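Local structure of Alpha/beta hydrolase (Paenibacillus sp. VTT E-133280, 6TJ2) at residues 81-92 with 205-214. The protein probably hydrolyses methyl salicylate to salicylic acid, as an extracellular alpha/beta-hydrolase esterase related to tobacco salicylic acid binding protein 2. Residues are numbered along the deposited sequence; the frame is centred on the assembly and turned at random.
Sequences GHGADKNNNVTH and EPATPLFEKL
A buried histidine-carboxylate pair, His82 with Glu205, and a bond at the start of helix 92-105, His92 with Glu212, pin the loop after strand 73-75 to segment 205-214 of this alpha/beta-hydrolase. His82 NE2 donates to Glu205 OE2 at 2.7 Å. The bond is nearly straight (166°) and lies in the imidazole plane, but meets the carboxylate from above its plane. Second bonds, His82 ND1 to Ala80 O and Glu205 OE1 from the backbone N of Trp54, help set the rotation of ring and carboxylate. Between the anchors, Pro206 CB packs on Val90 CG1 at 3.7 Å. The ring of Pro209 sits against the backbone of Val90 and Thr91. One water accepts from Thr208 N and lies 2.8 Å from both Asn88 O and Val90 O. A second water donates to Asn89 O and Thr208 OG1; Thr208 OG1 is also bonded to Asn173. Glu212, its chain extended at chi2 (179°), accepts through the syn lone pair of OE1 from His92 N at 2.7 Å, just past the Thr91 N-cap. Leu214 CD2 makes a CH-pi contact over one face of the His92 ring, 3.8 Å from its centroid. A hydrogen bond between His92 NE2 and Ser121 OG helps hold that ring. The helix dipole probably favours the charged form of Glu212. With both ring nitrogens facing acceptors, His82 is probably protonated, and its bond to Glu205 would then be a charged pair.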
loop_
_atom_site.group_PDB
_atom_site.type_symbol
_atom_site.label_atom_id
_atom_site.label_comp_id
_atom_site.label_asym_id
_atom_site.label_seq_id
_atom_site.Cartn_x
_atom_site.Cartn_y
_atom_site.Cartn_z
ATOM N N GLY A 81 24.947 25.838 0.237
ATOM C CA GLY A 81 24.373 25.992 1.571
ATOM C C GLY A 81 24.243 24.695 2.342
ATOM O O GLY A 81 23.633 24.675 3.420
ATOM N N HIS A 82 24.828 23.621 1.820
ATOM C CA HIS A 82 24.794 22.295 2.449
ATOM C C HIS A 82 26.214 21.757 2.548
ATOM O O HIS A 82 27.147 22.278 1.920
ATOM C CB HIS A 82 23.877 21.343 1.678
ATOM C CG HIS A 82 22.453 21.775 1.706
ATOM N ND1 HIS A 82 21.990 22.915 1.065
ATOM C CD2 HIS A 82 21.394 21.190 2.271
ATOM C CE1 HIS A 82 20.662 23.003 1.293
ATOM N NE2 HIS A 82 20.274 21.962 2.022
ATOM N N GLY A 83 26.391 20.777 3.401
ATOM C CA GLY A 83 27.743 20.290 3.722
ATOM C C GLY A 83 28.545 21.384 4.357
ATOM O O GLY A 83 28.058 22.068 5.280
ATOM N N ALA A 84 29.770 21.544 3.937
ATOM C CA ALA A 84 30.648 22.556 4.521
ATOM C C ALA A 84 30.299 23.950 4.005
ATOM O O ALA A 84 30.843 24.913 4.541
ATOM C CB ALA A 84 32.086 22.162 4.268
ATOM N N ASP A 85 29.469 24.134 2.988
ATOM C CA ASP A 85 29.153 25.488 2.434
ATOM C C ASP A 85 28.115 26.187 3.326
ATOM O O ASP A 85 26.956 25.788 3.322
ATOM C CB ASP A 85 28.633 25.462 1.001
ATOM C CG ASP A 85 28.446 26.838 0.393
ATOM O OD1 ASP A 85 29.449 27.617 0.413
ATOM O OD2 ASP A 85 27.361 27.185 -0.061
ATOM N N LYS A 86 28.490 27.141 4.187
ATOM C CA LYS A 86 27.584 27.790 5.166
ATOM C C LYS A 86 26.894 28.955 4.490
ATOM O O LYS A 86 27.525 29.934 4.113
ATOM C CB LYS A 86 28.372 28.215 6.411
ATOM C CG LYS A 86 27.566 28.988 7.450
ATOM C CD LYS A 86 26.626 28.125 8.279
ATOM C CE LYS A 86 25.888 28.943 9.329
ATOM N NZ LYS A 86 24.863 28.185 10.099
ATOM N N ASN A 87 25.587 28.814 4.311
ATOM C CA ASN A 87 24.779 29.917 3.757
ATOM C C ASN A 87 23.328 29.718 4.167
ATOM O O ASN A 87 22.557 29.064 3.440
ATOM C CB ASN A 87 24.910 30.044 2.262
ATOM C CG ASN A 87 24.229 31.285 1.737
ATOM O OD1 ASN A 87 23.609 32.009 2.511
ATOM N ND2 ASN A 87 24.268 31.457 0.439
ATOM N N ASN A 88 22.968 30.254 5.318
ATOM C CA ASN A 88 21.585 30.160 5.828
ATOM C C ASN A 88 20.584 30.853 4.901
ATOM O O ASN A 88 19.399 30.565 5.042
ATOM C CB ASN A 88 21.525 30.701 7.258
ATOM C CG ASN A 88 22.184 29.792 8.276
ATOM O OD1 ASN A 88 22.380 28.604 8.010
ATOM N ND2 ASN A 88 22.387 30.322 9.458
ATOM N N ASN A 89 21.055 31.702 4.005
ATOM C CA ASN A 89 20.177 32.444 3.095
ATOM C C ASN A 89 20.243 31.927 1.674
ATOM O O ASN A 89 19.754 32.582 0.737
ATOM C CB ASN A 89 20.480 33.949 3.165
ATOM C CG ASN A 89 20.125 34.560 4.511
ATOM O OD1 ASN A 89 19.264 34.102 5.234
ATOM N ND2 ASN A 89 20.697 35.731 4.762
ATOM N N VAL A 90 20.755 30.711 1.494
ATOM C CA VAL A 90 20.830 30.089 0.156
ATOM C C VAL A 90 19.447 30.005 -0.483
ATOM O O VAL A 90 18.431 29.824 0.217
ATOM C CB VAL A 90 21.526 28.721 0.217
ATOM C CG1 VAL A 90 20.612 27.682 0.838
ATOM C CG2 VAL A 90 21.957 28.284 -1.136
ATOM N N THR A 91 19.423 30.184 -1.816
ATOM C CA THR A 91 18.195 30.076 -2.613
ATOM C C THR A 91 18.160 28.803 -3.442
ATOM O O THR A 91 19.183 28.167 -3.690
ATOM C CB THR A 91 18.014 31.276 -3.537
ATOM O OG1 THR A 91 19.027 31.183 -4.537
ATOM C CG2 THR A 91 18.118 32.577 -2.764
ATOM N N HIS A 92 16.976 28.476 -3.915
ATOM C CA HIS A 92 16.825 27.298 -4.822
ATOM C C HIS A 92 17.635 27.507 -6.092
ATOM O O HIS A 92 18.265 26.544 -6.601
ATOM C CB HIS A 92 15.325 27.049 -5.154
ATOM C CG HIS A 92 15.059 25.606 -5.461
ATOM N ND1 HIS A 92 15.342 25.067 -6.680
ATOM C CD2 HIS A 92 14.527 24.657 -4.686
ATOM C CE1 HIS A 92 14.943 23.814 -6.677
ATOM N NE2 HIS A 92 14.495 23.488 -5.444
ATOM N N GLU A 205 18.411 22.883 8.321
ATOM C CA GLU A 205 18.188 23.150 6.901
ATOM C C GLU A 205 17.994 24.642 6.676
ATOM O O GLU A 205 17.062 25.243 7.226
ATOM C CB GLU A 205 16.949 22.397 6.411
ATOM C CG GLU A 205 16.750 22.515 4.897
ATOM C CD GLU A 205 17.771 21.741 4.074
ATOM O OE1 GLU A 205 18.666 21.078 4.619
ATOM O OE2 GLU A 205 17.706 21.842 2.808
ATOM N N PRO A 206 18.741 25.249 5.744
ATOM C CA PRO A 206 18.432 26.623 5.316
ATOM C C PRO A 206 17.040 26.669 4.690
ATOM O O PRO A 206 16.717 25.841 3.825
ATOM C CB PRO A 206 19.485 26.939 4.268
ATOM C CG PRO A 206 20.595 25.955 4.479
ATOM C CD PRO A 206 19.927 24.721 5.067
ATOM N N ALA A 207 16.174 27.582 5.133
ATOM C CA ALA A 207 14.738 27.403 4.914
ATOM C C ALA A 207 14.262 27.962 3.573
ATOM O O ALA A 207 13.225 27.505 3.089
ATOM C CB ALA A 207 13.943 28.042 6.024
ATOM N N THR A 208 14.902 28.957 2.993
ATOM C CA THR A 208 14.323 29.644 1.821
ATOM C C THR A 208 13.947 28.677 0.703
ATOM O O THR A 208 12.842 28.766 0.171
ATOM C CB THR A 208 15.193 30.795 1.347
ATOM O OG1 THR A 208 15.291 31.728 2.430
ATOM C CG2 THR A 208 14.708 31.376 0.045
ATOM N N PRO A 209 14.800 27.719 0.305
ATOM C CA PRO A 209 14.477 26.889 -0.839
ATOM C C PRO A 209 13.246 26.010 -0.618
ATOM O O PRO A 209 12.699 25.546 -1.635
ATOM C CB PRO A 209 15.745 26.045 -1.051
ATOM C CG PRO A 209 16.837 26.884 -0.446
ATOM C CD PRO A 209 16.175 27.513 0.777
ATOM N N LEU A 210 12.896 25.736 0.602
ATOM C CA LEU A 210 11.711 24.881 0.884
ATOM C C LEU A 210 10.426 25.654 0.609
ATOM O O LEU A 210 9.401 25.036 0.337
ATOM C CB LEU A 210 11.764 24.404 2.325
ATOM C CG LEU A 210 12.689 23.223 2.618
ATOM C CD1 LEU A 210 14.131 23.498 2.217
ATOM C CD2 LEU A 210 12.621 22.903 4.115
ATOM N N PHE A 211 10.448 26.975 0.692
ATOM C CA PHE A 211 9.228 27.806 0.604
ATOM C C PHE A 211 9.153 28.563 -0.713
ATOM O O PHE A 211 8.078 29.155 -1.007
ATOM C CB PHE A 211 9.163 28.774 1.776
ATOM C CG PHE A 211 8.963 28.093 3.091
ATOM C CD1 PHE A 211 7.673 27.813 3.522
ATOM C CD2 PHE A 211 10.019 27.700 3.877
ATOM C CE1 PHE A 211 7.458 27.147 4.714
ATOM C CE2 PHE A 211 9.793 27.056 5.083
ATOM C CZ PHE A 211 8.526 26.750 5.489
ATOM N N GLU A 212 10.173 28.553 -1.556
ATOM C CA GLU A 212 10.136 29.270 -2.857
ATOM C C GLU A 212 9.221 28.547 -3.832
ATOM O O GLU A 212 9.265 27.297 -4.002
ATOM C CB GLU A 212 11.540 29.400 -3.438
ATOM C CG GLU A 212 12.440 30.345 -2.713
ATOM C CD GLU A 212 13.803 30.394 -3.346
ATOM O OE1 GLU A 212 14.634 29.534 -3.039
ATOM O OE2 GLU A 212 14.034 31.334 -4.154
ATOM N N LYS A 213 8.384 29.315 -4.520
ATOM C CA LYS A 213 7.567 28.818 -5.644
ATOM C C LYS A 213 8.450 28.512 -6.823
ATOM O O LYS A 213 9.318 29.348 -7.142
ATOM C CB LYS A 213 6.549 29.876 -6.067
ATOM C CG LYS A 213 5.627 30.288 -4.958
ATOM C CD LYS A 213 4.997 29.215 -4.133
ATOM C CE LYS A 213 3.712 29.771 -3.546
ATOM N NZ LYS A 213 3.181 28.974 -2.387
ATOM N N LEU A 214 8.331 27.338 -7.427
ATOM C CA LEU A 214 9.210 26.961 -8.532
ATOM C C LEU A 214 8.534 27.085 -9.881
ATOM O O LEU A 214 7.415 26.625 -10.046
ATOM C CB LEU A 214 9.699 25.538 -8.255
ATOM C CG LEU A 214 10.386 25.342 -6.913
ATOM C CD1 LEU A 214 10.721 23.893 -6.719
ATOM C CD2 LEU A 214 11.664 26.172 -6.826
HETATM O O HOH W 1 17.824 29.568 2.939
HETATM O O HOH W 2 17.178 33.559 1.389
#